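HEPN domain-containing protein (Sulfolobus tokodaii, PDB 1WOL) is of unknown function but belongs to the HEPN family, folding as a compact all-helical archaeal domain with two cysteine pairs that can form disulfides. Local coordinates at residues K2-I8 against K43-F48; Y27-C31 against Y98-A103; C37-V42 against I113-V117; F75-Q79 against E105-A110. All coordinates share one frame; numbering follows the deposited sequence.

Contact 1 of 4, residues K2-I8 against K43-F48; sequences KRVEDWI and KGLLQF
Q47 turns CG away from its backbone N (chi1 -167°) and then runs on extended, which carries its amide across to K2 and W7. Each half of the amide is used. NE2 donates to the carbonyl O of K2 at 2.8 Å in a nearly straight bond that lies in the amide plane. OE1 receives NE1 of W7 at 2.9 Å. That donor points out along the indole plane but arrives above the Q47 carbonyl plane, and the indole and the amide stand 89° apart. The two bonds fix the rotation of the amide. The indole itself is held between two lysine chains. CB of K43 sits 3.5 Å from the centroid of its six-membered ring as a CH-pi contact, and CD of K2 lies over the opposite face. G44 lets the backbones close in: its CA is 3.4 Å from CB of W7, where a side chain would clash. V4 CG2 meets F48 CB at 3.9 Å. K43 ends in a salt bridge to E39. The short helical segments run antiparallel, 166° apart, with their axes 8.3 Å apart. Beside them, helix 100-120 touches I8 and L45 through V117, and helix 58-61 packs L61 on K43.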
loop_
_atom_site.group_PDB
_atom_site.type_symbol
_atom_site.label_atom_id
_atom_site.label_comp_id
_atom_site.label_asym_id
_atom_site.label_seq_id
_atom_site.Cartn_x
_atom_site.Cartn_y
_atom_site.Cartn_z
ATOM N N LYS A 2 13.124 12.486 6.279
ATOM C CA LYS A 2 13.420 11.049 6.242
ATOM C C LYS A 2 14.403 10.796 5.152
ATOM O O LYS A 2 14.451 11.591 4.251
ATOM C CB LYS A 2 12.236 10.142 5.806
ATOM C CG LYS A 2 10.986 10.388 6.561
ATOM C CD LYS A 2 9.907 9.444 6.074
ATOM C CE LYS A 2 8.610 9.677 6.815
ATOM N NZ LYS A 2 7.460 9.006 6.233
ATOM N N ARG A 3 15.159 9.724 5.325
ATOM C CA ARG A 3 16.060 9.152 4.352
ATOM C C ARG A 3 15.295 8.042 3.611
ATOM O O ARG A 3 14.282 7.544 4.027
ATOM C CB ARG A 3 17.195 8.453 4.993
ATOM C CG ARG A 3 18.286 9.515 5.395
ATOM C CD ARG A 3 19.385 8.748 5.941
ATOM N NE ARG A 3 19.078 8.436 7.339
ATOM C CZ ARG A 3 19.976 8.044 8.222
ATOM N NH1 ARG A 3 21.258 7.890 7.841
ATOM N NH2 ARG A 3 19.589 7.855 9.493
ATOM N N VAL A 4 15.841 7.613 2.489
ATOM C CA VAL A 4 15.182 6.550 1.710
ATOM C C VAL A 4 15.057 5.317 2.637
ATOM O O VAL A 4 13.999 4.673 2.629
ATOM C CB VAL A 4 16.146 6.173 0.478
ATOM C CG1 VAL A 4 15.568 4.850 -0.286
ATOM C CG2 VAL A 4 16.061 7.301 -0.515
ATOM N N GLU A 5 16.089 4.966 3.409
ATOM C CA GLU A 5 16.049 3.773 4.204
ATOM C C GLU A 5 14.922 3.891 5.244
ATOM O O GLU A 5 14.361 2.871 5.607
ATOM C CB GLU A 5 17.380 3.489 4.894
ATOM C CG GLU A 5 17.952 4.589 5.794
ATOM C CD GLU A 5 19.473 4.278 6.259
ATOM O OE1 GLU A 5 20.430 4.566 5.447
ATOM O OE2 GLU A 5 19.712 3.780 7.422
ATOM N N ASP A 6 14.587 5.097 5.662
ATOM C CA ASP A 6 13.450 5.226 6.638
ATOM C C ASP A 6 12.141 4.914 5.992
ATOM O O ASP A 6 11.274 4.280 6.655
ATOM C CB ASP A 6 13.370 6.677 7.128
ATOM C CG ASP A 6 14.542 6.993 7.983
ATOM O OD1 ASP A 6 15.053 8.172 7.906
ATOM O OD2 ASP A 6 14.983 6.084 8.712
ATOM N N TRP A 7 11.905 5.367 4.759
ATOM C CA TRP A 7 10.655 5.031 4.070
ATOM C C TRP A 7 10.547 3.491 3.956
ATOM O O TRP A 7 9.463 2.951 4.166
ATOM C CB TRP A 7 10.609 5.605 2.620
ATOM C CG TRP A 7 10.427 7.110 2.652
ATOM C CD1 TRP A 7 11.426 8.037 2.351
ATOM C CD2 TRP A 7 9.245 7.807 2.808
ATOM N NE1 TRP A 7 10.885 9.273 2.275
ATOM C CE2 TRP A 7 9.550 9.195 2.570
ATOM C CE3 TRP A 7 7.936 7.447 3.141
ATOM C CZ2 TRP A 7 8.574 10.188 2.647
ATOM C CZ3 TRP A 7 6.940 8.423 3.224
ATOM C CH2 TRP A 7 7.276 9.833 2.964
ATOM N N ILE A 8 11.674 2.828 3.547
ATOM C CA ILE A 8 11.612 1.384 3.370
ATOM C C ILE A 8 11.400 0.713 4.755
ATOM O O ILE A 8 10.620 -0.289 4.836
ATOM C CB ILE A 8 12.883 0.872 2.625
ATOM C CG1 ILE A 8 12.983 1.520 1.255
ATOM C CG2 ILE A 8 12.827 -0.688 2.484
ATOM C CD1 ILE A 8 11.676 1.555 0.367
ATOM N N LYS A 43 7.095 6.067 -1.884
ATOM C CA LYS A 43 7.756 7.396 -1.596
ATOM C C LYS A 43 9.266 7.257 -1.366
ATOM O O LYS A 43 10.088 8.257 -1.664
ATOM C CB LYS A 43 7.042 8.015 -0.323
ATOM C CG LYS A 43 5.819 8.730 -0.778
ATOM C CD LYS A 43 4.895 9.252 0.256
ATOM C CE LYS A 43 3.854 10.203 -0.346
ATOM N NZ LYS A 43 2.686 10.312 0.666
ATOM N N GLY A 44 9.696 6.123 -0.872
ATOM C CA GLY A 44 11.076 5.794 -0.703
ATOM C C GLY A 44 11.758 5.786 -2.094
ATOM O O GLY A 44 12.858 6.263 -2.274
ATOM N N LEU A 45 11.082 5.103 -3.020
ATOM C CA LEU A 45 11.663 5.048 -4.405
ATOM C C LEU A 45 11.749 6.453 -5.014
ATOM O O LEU A 45 12.767 6.799 -5.665
ATOM C CB LEU A 45 10.743 4.207 -5.295
ATOM C CG LEU A 45 11.160 4.109 -6.792
ATOM C CD1 LEU A 45 12.424 3.371 -6.870
ATOM C CD2 LEU A 45 9.966 3.493 -7.557
ATOM N N LEU A 46 10.711 7.223 -4.861
ATOM C CA LEU A 46 10.696 8.629 -5.486
ATOM C C LEU A 46 11.817 9.416 -4.879
ATOM O O LEU A 46 12.495 10.233 -5.604
ATOM C CB LEU A 46 9.413 9.281 -5.203
ATOM C CG LEU A 46 8.393 9.186 -6.322
ATOM C CD1 LEU A 46 8.502 7.847 -6.991
ATOM C CD2 LEU A 46 7.013 9.586 -5.772
ATOM N N GLN A 47 12.082 9.254 -3.582
ATOM C CA GLN A 47 13.188 9.992 -3.010
ATOM C C GLN A 47 14.497 9.533 -3.520
ATOM O O GLN A 47 15.409 10.384 -3.770
ATOM C CB GLN A 47 13.207 9.899 -1.438
ATOM C CG GLN A 47 14.155 10.911 -0.775
ATOM C CD GLN A 47 13.863 11.098 0.754
ATOM O OE1 GLN A 47 12.708 11.234 1.224
ATOM N NE2 GLN A 47 14.921 11.138 1.499
ATOM N N PHE A 48 14.685 8.219 -3.711
ATOM C CA PHE A 48 15.937 7.674 -4.180
ATOM C C PHE A 48 16.179 8.185 -5.583
ATOM O O PHE A 48 17.379 8.388 -5.974
ATOM C CB PHE A 48 15.848 6.154 -4.228
ATOM C CG PHE A 48 17.032 5.473 -4.873
ATOM C CD1 PHE A 48 18.227 5.155 -4.136
ATOM C CD2 PHE A 48 16.932 5.150 -6.227
ATOM C CE1 PHE A 48 19.316 4.524 -4.817
ATOM C CE2 PHE A 48 18.030 4.492 -6.934
ATOM C CZ PHE A 48 19.196 4.203 -6.201
#

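Contact 2 of 4, residues Y27-C31 against Y98-A103; sequences YELAC and YTERDA. With TBU (tertiary-butyl alcohol), chain B.
The first turn of helix 27-48 meets the start of helix 100-120 and the loop leading into it; Y27 lies on E100, and E28 on Y98. CA of E100 lies over the centre of the Y27 ring, 3.7 Å from the centroid and almost on its normal, a CH-pi contact. The E100 carboxylate lies near Y27 OH, its plane 17° from that of the ring. A water 2.7 Å from Y27 OH also donates, weakly, to E100 OE1. T99 and D102 form a capping box at the start of helix 100-120: D102 OD1 accepts from T99 N at 2.9 Å, and T99 OG1 accepts weakly from D102 N. This capped turn presents T99 O to Y27 CB at 3.4 Å. An alanine at Y27 is likely to leave E100 CA and A103 CB without the ring they rest on, and the water without its hydroxyl. Next to Y27, E28 places CB 3.6 Å from the centroid of the Y98 ring. Its chi1 of 90° and a bend at chi2 take the carboxylate away from that ring. CG of E28 also comes within 3.8 Å of C2 of a bound tertiary-butyl alcohol. C31 brings SG to the edge of the Y98 ring, 5.1 Å from its centroid.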
loop_
_atom_site.group_PDB
_atom_site.type_symbol
_atom_site.label_atom_id
_atom_site.label_comp_id
_atom_site.label_asym_id
_atom_site.label_seq_id
_atom_site.Cartn_x
_atom_site.Cartn_y
_atom_site.Cartn_z
ATOM N N TYR A 27 -9.228 -8.000 9.177
ATOM C CA TYR A 27 -8.910 -7.890 7.721
ATOM C C TYR A 27 -8.949 -6.518 7.151
ATOM O O TYR A 27 -8.119 -6.223 6.230
ATOM C CB TYR A 27 -9.866 -8.886 6.931
ATOM C CG TYR A 27 -9.770 -10.275 7.469
ATOM C CD1 TYR A 27 -10.980 -10.998 7.756
ATOM C CD2 TYR A 27 -8.574 -10.932 7.723
ATOM C CE1 TYR A 27 -10.968 -12.288 8.260
ATOM C CE2 TYR A 27 -8.552 -12.216 8.305
ATOM C CZ TYR A 27 -9.788 -12.894 8.550
ATOM O OH TYR A 27 -9.713 -14.204 9.030
ATOM N N GLU A 28 -9.850 -5.638 7.622
ATOM C CA GLU A 28 -9.801 -4.304 7.120
ATOM C C GLU A 28 -8.510 -3.571 7.505
ATOM O O GLU A 28 -7.963 -2.753 6.763
ATOM C CB GLU A 28 -11.043 -3.545 7.611
ATOM C CG GLU A 28 -10.910 -2.776 9.014
ATOM C CD GLU A 28 -10.697 -3.699 10.208
ATOM O OE1 GLU A 28 -10.790 -3.036 11.319
ATOM O OE2 GLU A 28 -10.515 -4.892 10.130
ATOM N N LEU A 29 -8.009 -3.920 8.711
ATOM C CA LEU A 29 -6.726 -3.361 9.162
ATOM C C LEU A 29 -5.586 -3.883 8.271
ATOM O O LEU A 29 -4.711 -3.112 7.989
ATOM C CB LEU A 29 -6.596 -3.731 10.663
ATOM C CG LEU A 29 -5.284 -3.131 11.307
ATOM C CD1 LEU A 29 -5.162 -1.651 11.133
ATOM C CD2 LEU A 29 -5.244 -3.589 12.770
ATOM N N ALA A 30 -5.578 -5.161 8.079
ATOM C CA ALA A 30 -4.524 -5.699 7.187
ATOM C C ALA A 30 -4.572 -4.969 5.833
ATOM O O ALA A 30 -3.473 -4.631 5.262
ATOM C CB ALA A 30 -4.850 -7.138 6.944
ATOM N N CYS A 31 -5.764 -4.626 5.321
ATOM C CA CYS A 31 -5.811 -3.915 3.991
ATOM C C CYS A 31 -5.331 -2.523 4.080
ATOM O O CYS A 31 -4.610 -2.008 3.259
ATOM C CB CYS A 31 -7.263 -3.897 3.479
ATOM S SG CYS A 31 -7.632 -5.552 2.715
ATOM N N TYR A 98 -15.183 -6.980 5.415
ATOM C CA TYR A 98 -13.945 -7.449 4.798
ATOM C C TYR A 98 -13.737 -8.923 5.062
ATOM O O TYR A 98 -14.261 -9.485 6.047
ATOM C CB TYR A 98 -12.738 -6.689 5.397
ATOM C CG TYR A 98 -12.501 -5.367 4.820
ATOM C CD1 TYR A 98 -13.331 -4.286 5.115
ATOM C CD2 TYR A 98 -11.435 -5.166 3.963
ATOM C CE1 TYR A 98 -13.078 -3.020 4.571
ATOM C CE2 TYR A 98 -11.223 -3.910 3.436
ATOM C CZ TYR A 98 -12.042 -2.867 3.744
ATOM O OH TYR A 98 -11.761 -1.640 3.266
ATOM N N THR A 99 -12.952 -9.597 4.208
ATOM C CA THR A 99 -12.744 -11.034 4.331
ATOM C C THR A 99 -11.300 -11.387 4.275
ATOM O O THR A 99 -10.453 -10.506 3.958
ATOM C CB THR A 99 -13.331 -11.805 3.096
ATOM O OG1 THR A 99 -12.710 -11.326 1.898
ATOM C CG2 THR A 99 -14.846 -11.429 3.064
ATOM N N GLU A 100 -11.048 -12.623 4.596
ATOM C CA GLU A 100 -9.634 -13.052 4.638
ATOM C C GLU A 100 -9.013 -12.939 3.179
ATOM O O GLU A 100 -7.860 -12.573 2.981
ATOM C CB GLU A 100 -9.563 -14.502 5.156
ATOM C CG GLU A 100 -8.108 -14.957 5.397
ATOM C CD GLU A 100 -8.094 -16.225 6.294
ATOM O OE1 GLU A 100 -7.026 -16.548 6.817
ATOM O OE2 GLU A 100 -9.183 -16.862 6.490
ATOM N N ARG A 101 -9.797 -13.236 2.115
ATOM C CA ARG A 101 -9.268 -13.041 0.768
ATOM C C ARG A 101 -8.841 -11.609 0.509
ATOM O O ARG A 101 -7.826 -11.389 -0.106
ATOM C CB ARG A 101 -10.316 -13.481 -0.266
ATOM C CG ARG A 101 -9.917 -13.073 -1.697
ATOM C CD ARG A 101 -10.891 -13.670 -2.765
ATOM N NE ARG A 101 -12.164 -12.946 -2.782
ATOM C CZ ARG A 101 -12.369 -11.797 -3.338
ATOM N NH1 ARG A 101 -11.429 -11.102 -3.978
ATOM N NH2 ARG A 101 -13.576 -11.250 -3.243
ATOM N N ASP A 102 -9.560 -10.584 1.039
ATOM C CA ASP A 102 -9.190 -9.224 0.803
ATOM C C ASP A 102 -7.843 -9.034 1.490
ATOM O O ASP A 102 -7.000 -8.402 0.918
ATOM C CB ASP A 102 -10.168 -8.278 1.543
ATOM C CG ASP A 102 -11.605 -8.369 1.021
ATOM O OD1 ASP A 102 -12.513 -7.979 1.860
ATOM O OD2 ASP A 102 -11.819 -8.700 -0.173
ATOM N N ALA A 103 -7.694 -9.530 2.712
ATOM C CA ALA A 103 -6.378 -9.358 3.357
ATOM C C ALA A 103 -5.254 -9.958 2.553
ATOM O O ALA A 103 -4.204 -9.328 2.412
ATOM C CB ALA A 103 -6.483 -9.947 4.744
HETATM O O TBU B . -8.372 1.649 11.386
HETATM C C TBU B . -9.008 1.477 10.081
HETATM C C1 TBU B . -10.496 1.409 10.387
HETATM C C2 TBU B . -8.505 0.160 9.399
HETATM C C3 TBU B . -8.621 2.630 9.263
HETATM O O HOH W 1 -7.273 -15.146 9.592
HETATM O O HOH W 2 -9.326 -0.619 5.284
#

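Contact 3 of 4, residues C37-V42 against I113-V117; sequences CAEKAV and ILNWV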
loop_
_atom_site.group_PDB
_atom_site.type_symbol
_atom_site.label_atom_id
_atom_site.label_comp_id
_atom_site.label_asym_id
_atom_site.label_seq_id
_atom_site.Cartn_x
_atom_site.Cartn_y
_atom_site.Cartn_z
ATOM N N CYS A 37 2.017 0.269 3.479
ATOM C CA CYS A 37 3.230 -0.319 3.049
ATOM C C CYS A 37 3.605 0.162 1.621
ATOM O O CYS A 37 4.751 0.600 1.438
ATOM C CB CYS A 37 3.068 -1.865 3.130
ATOM S SG CYS A 37 4.539 -2.700 2.319
ATOM N N ALA A 38 2.668 0.006 0.710
ATOM C CA ALA A 38 2.972 0.350 -0.702
ATOM C C ALA A 38 3.281 1.821 -0.841
ATOM O O ALA A 38 4.251 2.183 -1.545
ATOM C CB ALA A 38 1.773 -0.104 -1.570
ATOM N N GLU A 39 2.421 2.643 -0.179
ATOM C CA GLU A 39 2.641 4.123 -0.274
ATOM C C GLU A 39 4.038 4.491 0.277
ATOM O O GLU A 39 4.769 5.269 -0.364
ATOM C CB GLU A 39 1.515 4.874 0.520
ATOM C CG GLU A 39 1.721 6.446 0.267
ATOM C CD GLU A 39 0.938 7.322 1.207
ATOM O OE1 GLU A 39 -0.067 6.873 1.832
ATOM O OE2 GLU A 39 1.356 8.520 1.286
ATOM N N LYS A 40 4.483 4.001 1.416
ATOM C CA LYS A 40 5.781 4.313 1.950
ATOM C C LYS A 40 6.902 3.827 1.043
ATOM O O LYS A 40 7.909 4.526 0.835
ATOM C CB LYS A 40 5.915 3.810 3.374
ATOM C CG LYS A 40 5.163 4.634 4.541
ATOM C CD LYS A 40 3.998 5.557 4.302
ATOM C CE LYS A 40 3.615 6.260 5.572
ATOM N NZ LYS A 40 2.597 7.173 5.146
ATOM N N ALA A 41 6.788 2.619 0.524
ATOM C CA ALA A 41 7.811 2.105 -0.419
ATOM C C ALA A 41 7.935 2.975 -1.656
ATOM O O ALA A 41 9.072 3.245 -1.977
ATOM C CB ALA A 41 7.350 0.690 -0.834
ATOM N N VAL A 42 6.828 3.379 -2.242
ATOM C CA VAL A 42 6.873 4.209 -3.484
ATOM C C VAL A 42 7.405 5.562 -3.090
ATOM O O VAL A 42 8.251 6.067 -3.836
ATOM C CB VAL A 42 5.545 4.224 -4.128
ATOM C CG1 VAL A 42 5.532 5.230 -5.273
ATOM C CG2 VAL A 42 5.311 2.804 -4.710
ATOM N N ILE A 113 4.633 -4.617 -4.573
ATOM C CA ILE A 113 5.192 -3.245 -4.710
ATOM C C ILE A 113 6.426 -3.023 -3.913
ATOM O O ILE A 113 7.381 -2.432 -4.461
ATOM C CB ILE A 113 4.084 -2.232 -4.421
ATOM C CG1 ILE A 113 3.014 -2.320 -5.466
ATOM C CG2 ILE A 113 4.695 -0.772 -4.284
ATOM C CD1 ILE A 113 1.685 -1.512 -5.157
ATOM N N LEU A 114 6.526 -3.509 -2.678
ATOM C CA LEU A 114 7.686 -3.355 -1.867
ATOM C C LEU A 114 8.886 -4.061 -2.508
ATOM O O LEU A 114 9.966 -3.478 -2.541
ATOM C CB LEU A 114 7.393 -3.902 -0.476
ATOM C CG LEU A 114 8.642 -4.044 0.464
ATOM C CD1 LEU A 114 9.188 -2.671 0.767
ATOM C CD2 LEU A 114 8.185 -4.688 1.809
ATOM N N ASN A 115 8.658 -5.241 -3.087
ATOM C CA ASN A 115 9.855 -5.948 -3.671
ATOM C C ASN A 115 10.251 -5.227 -4.942
ATOM O O ASN A 115 11.508 -5.238 -5.270
ATOM C CB ASN A 115 9.493 -7.378 -4.109
ATOM C CG ASN A 115 9.287 -8.307 -3.034
ATOM O OD1 ASN A 115 9.786 -8.149 -1.985
ATOM N ND2 ASN A 115 8.566 -9.436 -3.369
ATOM N N TRP A 116 9.291 -4.706 -5.686
ATOM C CA TRP A 116 9.614 -4.020 -7.002
ATOM C C TRP A 116 10.390 -2.737 -6.649
ATOM O O TRP A 116 11.396 -2.401 -7.254
ATOM C CB TRP A 116 8.334 -3.796 -7.692
ATOM C CG TRP A 116 8.487 -2.902 -8.895
ATOM C CD1 TRP A 116 8.940 -3.289 -10.199
ATOM C CD2 TRP A 116 8.178 -1.517 -8.985
ATOM N NE1 TRP A 116 8.885 -2.178 -11.049
ATOM C CE2 TRP A 116 8.415 -1.097 -10.341
ATOM C CE3 TRP A 116 7.687 -0.587 -8.057
ATOM C CZ2 TRP A 116 8.184 0.219 -10.789
ATOM C CZ3 TRP A 116 7.471 0.711 -8.507
ATOM C CH2 TRP A 116 7.716 1.105 -9.857
ATOM N N VAL A 117 10.010 -2.046 -5.568
ATOM C CA VAL A 117 10.773 -0.871 -5.203
ATOM C C VAL A 117 12.146 -1.287 -4.733
ATOM O O VAL A 117 13.135 -0.642 -5.095
ATOM C CB VAL A 117 10.010 -0.121 -3.986
ATOM C CG1 VAL A 117 10.991 0.898 -3.324
ATOM C CG2 VAL A 117 8.793 0.483 -4.508
#
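V117 lies over the backbone carbonyl of A41, with CG1 3.3 Å from A41 O. This is a close approach of a methyl group to a backbone oxygen. The other branch, CG2, leans on A41 CB at 4.0 Å. CG1 is anti to the backbone N (chi1 165°), which leaves CG2 anti to the carbonyl carbon, and CG2 also reaches V42 CG2. A41 CB therefore lies between two neighbours of helix 100-120, since L114 CD1 meets it as well, at 4.2 Å. An alanine at V117 would probably open a gap beside A41 O and V42 CG2 and take away the methyl on which I8 of helix 4-23 packs. The two segments run nearly parallel, 12° apart, with axes 9.0 Å from each other. The small side chains A38 and A41 lie on the contacting side of helix 27-48. In the helical bundle of this HEPN domain, helices 27-48 and 100-120 are neighbours, nearly parallel over these segments, and every residue that touches here is buried. The joint is apolar, with no hydrogen bond across it. On one flank, the V42 and I113 side chains cross obliquely, with V42 CG2 3.7 Å from I113 CG2, and A38 CB meets I113 CD1 at 3.9 Å. I113 also touches I69 and C72 of helix 67-77, while I58 and L61 of helix 58-61 lie against V42. On the other flank, C37 SG comes to L114 CB at 4.2 Å. There helix 4-23 covers the pair, with D14 on C37 and L15 on L114.

Contact 4 of 4, residues F75-Q79 against E105-A110; sequences FLDKQ and ECINCA. With TBU (tertiary-butyl alcohol), chain C.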
loop_
_atom_site.group_PDB
_atom_site.type_symbol
_atom_site.label_atom_id
_atom_site.label_comp_id
_atom_site.label_asym_id
_atom_site.label_seq_id
_atom_site.Cartn_x
_atom_site.Cartn_y
_atom_site.Cartn_z
ATOM N N PHE A 75 -5.484 -1.073 -7.017
ATOM C CA PHE A 75 -6.261 -1.868 -6.075
ATOM C C PHE A 75 -6.004 -1.325 -4.677
ATOM O O PHE A 75 -7.010 -1.235 -3.882
ATOM C CB PHE A 75 -5.807 -3.342 -6.176
ATOM C CG PHE A 75 -6.427 -4.265 -5.203
ATOM C CD1 PHE A 75 -7.758 -4.626 -5.277
ATOM C CD2 PHE A 75 -5.666 -4.785 -4.116
ATOM C CE1 PHE A 75 -8.327 -5.458 -4.286
ATOM C CE2 PHE A 75 -6.271 -5.619 -3.154
ATOM C CZ PHE A 75 -7.592 -5.965 -3.209
ATOM N N LEU A 76 -4.757 -1.079 -4.276
ATOM C CA LEU A 76 -4.501 -0.636 -2.903
ATOM C C LEU A 76 -5.050 0.795 -2.670
ATOM O O LEU A 76 -5.405 1.141 -1.524
ATOM C CB LEU A 76 -3.032 -0.670 -2.601
ATOM C CG LEU A 76 -2.565 -2.138 -2.360
ATOM C CD1 LEU A 76 -1.009 -2.094 -2.161
ATOM C CD2 LEU A 76 -3.252 -2.722 -1.149
ATOM N N ASP A 77 -5.045 1.577 -3.733
ATOM C CA ASP A 77 -5.505 2.988 -3.607
ATOM C C ASP A 77 -6.947 2.998 -3.200
ATOM O O ASP A 77 -7.395 4.038 -2.653
ATOM C CB ASP A 77 -5.391 3.682 -4.915
ATOM C CG ASP A 77 -4.052 4.328 -5.112
ATOM O OD1 ASP A 77 -3.208 4.482 -4.176
ATOM O OD2 ASP A 77 -3.742 4.738 -6.301
ATOM N N LYS A 78 -7.689 1.937 -3.450
ATOM C CA LYS A 78 -9.096 1.913 -3.001
ATOM C C LYS A 78 -9.234 1.683 -1.459
ATOM O O LYS A 78 -10.335 1.846 -0.926
ATOM C CB LYS A 78 -9.874 0.781 -3.655
ATOM C CG LYS A 78 -9.872 0.689 -5.137
ATOM C CD LYS A 78 -10.125 1.982 -5.752
ATOM C CE LYS A 78 -9.567 2.043 -7.213
ATOM N NZ LYS A 78 -8.257 2.851 -7.289
ATOM N N GLN A 79 -8.183 1.311 -0.738
ATOM C CA GLN A 79 -8.315 0.995 0.675
ATOM C C GLN A 79 -8.319 2.365 1.450
ATOM O O GLN A 79 -7.863 3.359 0.897
ATOM C CB GLN A 79 -7.198 0.028 1.095
ATOM C CG GLN A 79 -7.067 -1.161 0.070
ATOM C CD GLN A 79 -8.330 -2.030 -0.286
ATOM O OE1 GLN A 79 -9.169 -2.251 0.560
ATOM N NE2 GLN A 79 -8.419 -2.546 -1.577
ATOM N N GLU A 105 -5.183 -10.469 -0.730
ATOM C CA GLU A 105 -4.900 -9.693 -1.966
ATOM C C GLU A 105 -4.209 -8.380 -1.638
ATOM O O GLU A 105 -3.306 -7.939 -2.370
ATOM C CB GLU A 105 -6.246 -9.394 -2.666
ATOM C CG GLU A 105 -6.803 -10.717 -3.200
ATOM C CD GLU A 105 -8.143 -10.521 -3.985
ATOM O OE1 GLU A 105 -8.650 -9.396 -4.056
ATOM O OE2 GLU A 105 -8.569 -11.612 -4.476
ATOM N N CYS A 106 -4.615 -7.747 -0.583
ATOM C CA CYS A 106 -3.958 -6.475 -0.202
ATOM C C CYS A 106 -2.512 -6.780 0.278
ATOM O O CYS A 106 -1.602 -6.036 -0.203
ATOM C CB CYS A 106 -4.640 -5.865 1.025
ATOM S SG CYS A 106 -6.290 -5.107 0.506
ATOM N N ILE A 107 -2.243 -7.753 1.144
ATOM C CA ILE A 107 -0.887 -8.012 1.622
ATOM C C ILE A 107 -0.023 -8.354 0.387
ATOM O O ILE A 107 1.110 -7.871 0.299
ATOM C CB ILE A 107 -0.928 -9.123 2.635
ATOM C CG1 ILE A 107 -1.471 -8.503 3.980
ATOM C CG2 ILE A 107 0.528 -9.639 2.899
ATOM C CD1 ILE A 107 -1.866 -9.625 5.020
ATOM N N ASN A 108 -0.550 -9.249 -0.413
ATOM C CA ASN A 108 0.318 -9.642 -1.569
ATOM C C ASN A 108 0.584 -8.586 -2.561
ATOM O O ASN A 108 1.705 -8.578 -3.190
ATOM C CB ASN A 108 -0.349 -10.902 -2.172
ATOM C CG ASN A 108 -0.251 -12.031 -1.226
ATOM O OD1 ASN A 108 0.499 -12.092 -0.274
ATOM N ND2 ASN A 108 -1.066 -13.096 -1.539
ATOM N N CYS A 109 -0.346 -7.646 -2.757
ATOM C CA CYS A 109 0.001 -6.514 -3.608
ATOM C C CYS A 109 1.022 -5.636 -2.952
ATOM O O CYS A 109 1.848 -5.021 -3.594
ATOM C CB CYS A 109 -1.237 -5.633 -3.887
ATOM S SG CYS A 109 -2.124 -6.172 -5.374
ATOM N N ALA A 110 0.918 -5.430 -1.601
ATOM C CA ALA A 110 1.988 -4.664 -0.872
ATOM C C ALA A 110 3.352 -5.327 -1.019
ATOM O O ALA A 110 4.318 -4.609 -1.271
ATOM C CB ALA A 110 1.586 -4.501 0.667
HETATM O O TBU C . -5.388 -8.752 -8.767
HETATM C C TBU C . -5.714 -7.760 -7.779
HETATM C C1 TBU C . -7.233 -7.429 -8.045
HETATM C C2 TBU C . -4.866 -6.542 -8.030
HETATM C C3 TBU C . -5.424 -8.346 -6.428
#
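The F75 and E105 side chains cross at about a right angle, and the ring and carboxylate planes are 64° apart. CZ of F75 comes 3.7 Å from OE1 of E105 and equally near its CB. E105 uses its other oxygen, OE2, in a salt bridge to R101. F75 owes this reach to its chi1 of 175°, which turns CG away from the backbone N and sends the ring toward helix 100-120. Both ring faces are occupied. NE2 of Q79 stands 3.8 Å above the plane, over the centre. On the opposite face lies C3 of a tertiary-butyl alcohol, also over the centre but a little farther out. Q79 is bent at chi2, which folds its amide back to this place. NE2 then donates to F75 O at 3.0 Å, arriving above the carbonyl plane. K78 N reaches the same oxygen from the other face of that plane. Two sulfurs lie obliquely to the ring, C106 SG at 4.8 Å and C109 SG at 5.1 Å from the centroid. L76 lies alongside, with CD1 3.9 Å from C109 CB and CD2 3.8 Å from C106 O. A38 of helix 27-48 also packs on L76. C109 is joined to C72 by a disulfide, which ties helix 67-77 to helix 100-120 next to the F75 ring. The contact is thus a pair of cysteine sulfur-aromatic contacts beside a disulfide. With Q71, the residues F75, E105 and C109 make up the pocket that holds the alcohol.

How the contacts relate
Helix 27-48 runs through contacts 1, 2 and 3, and helix 100-120 through contacts 2, 3 and 4. Contacts 1 and 2 lie on opposite sides of the chain's centre, with their own centres 26 Å apart. Contact 3 lies between, its centre 10 Å from that of contact 1 and 11 Å from that of contact 4. It joins contact 1 where I8 CD1 meets V117 CG1 at 3.8 Å, and contact 4 where A38 CB meets L76 CD1 at 3.5 Å. Contacts 2 and 4 meet at the C31-C106 disulfide pair, although 2.6 Å between the SG atoms is long for a formed bond. Each of these two borders a different tertiary-butyl alcohol.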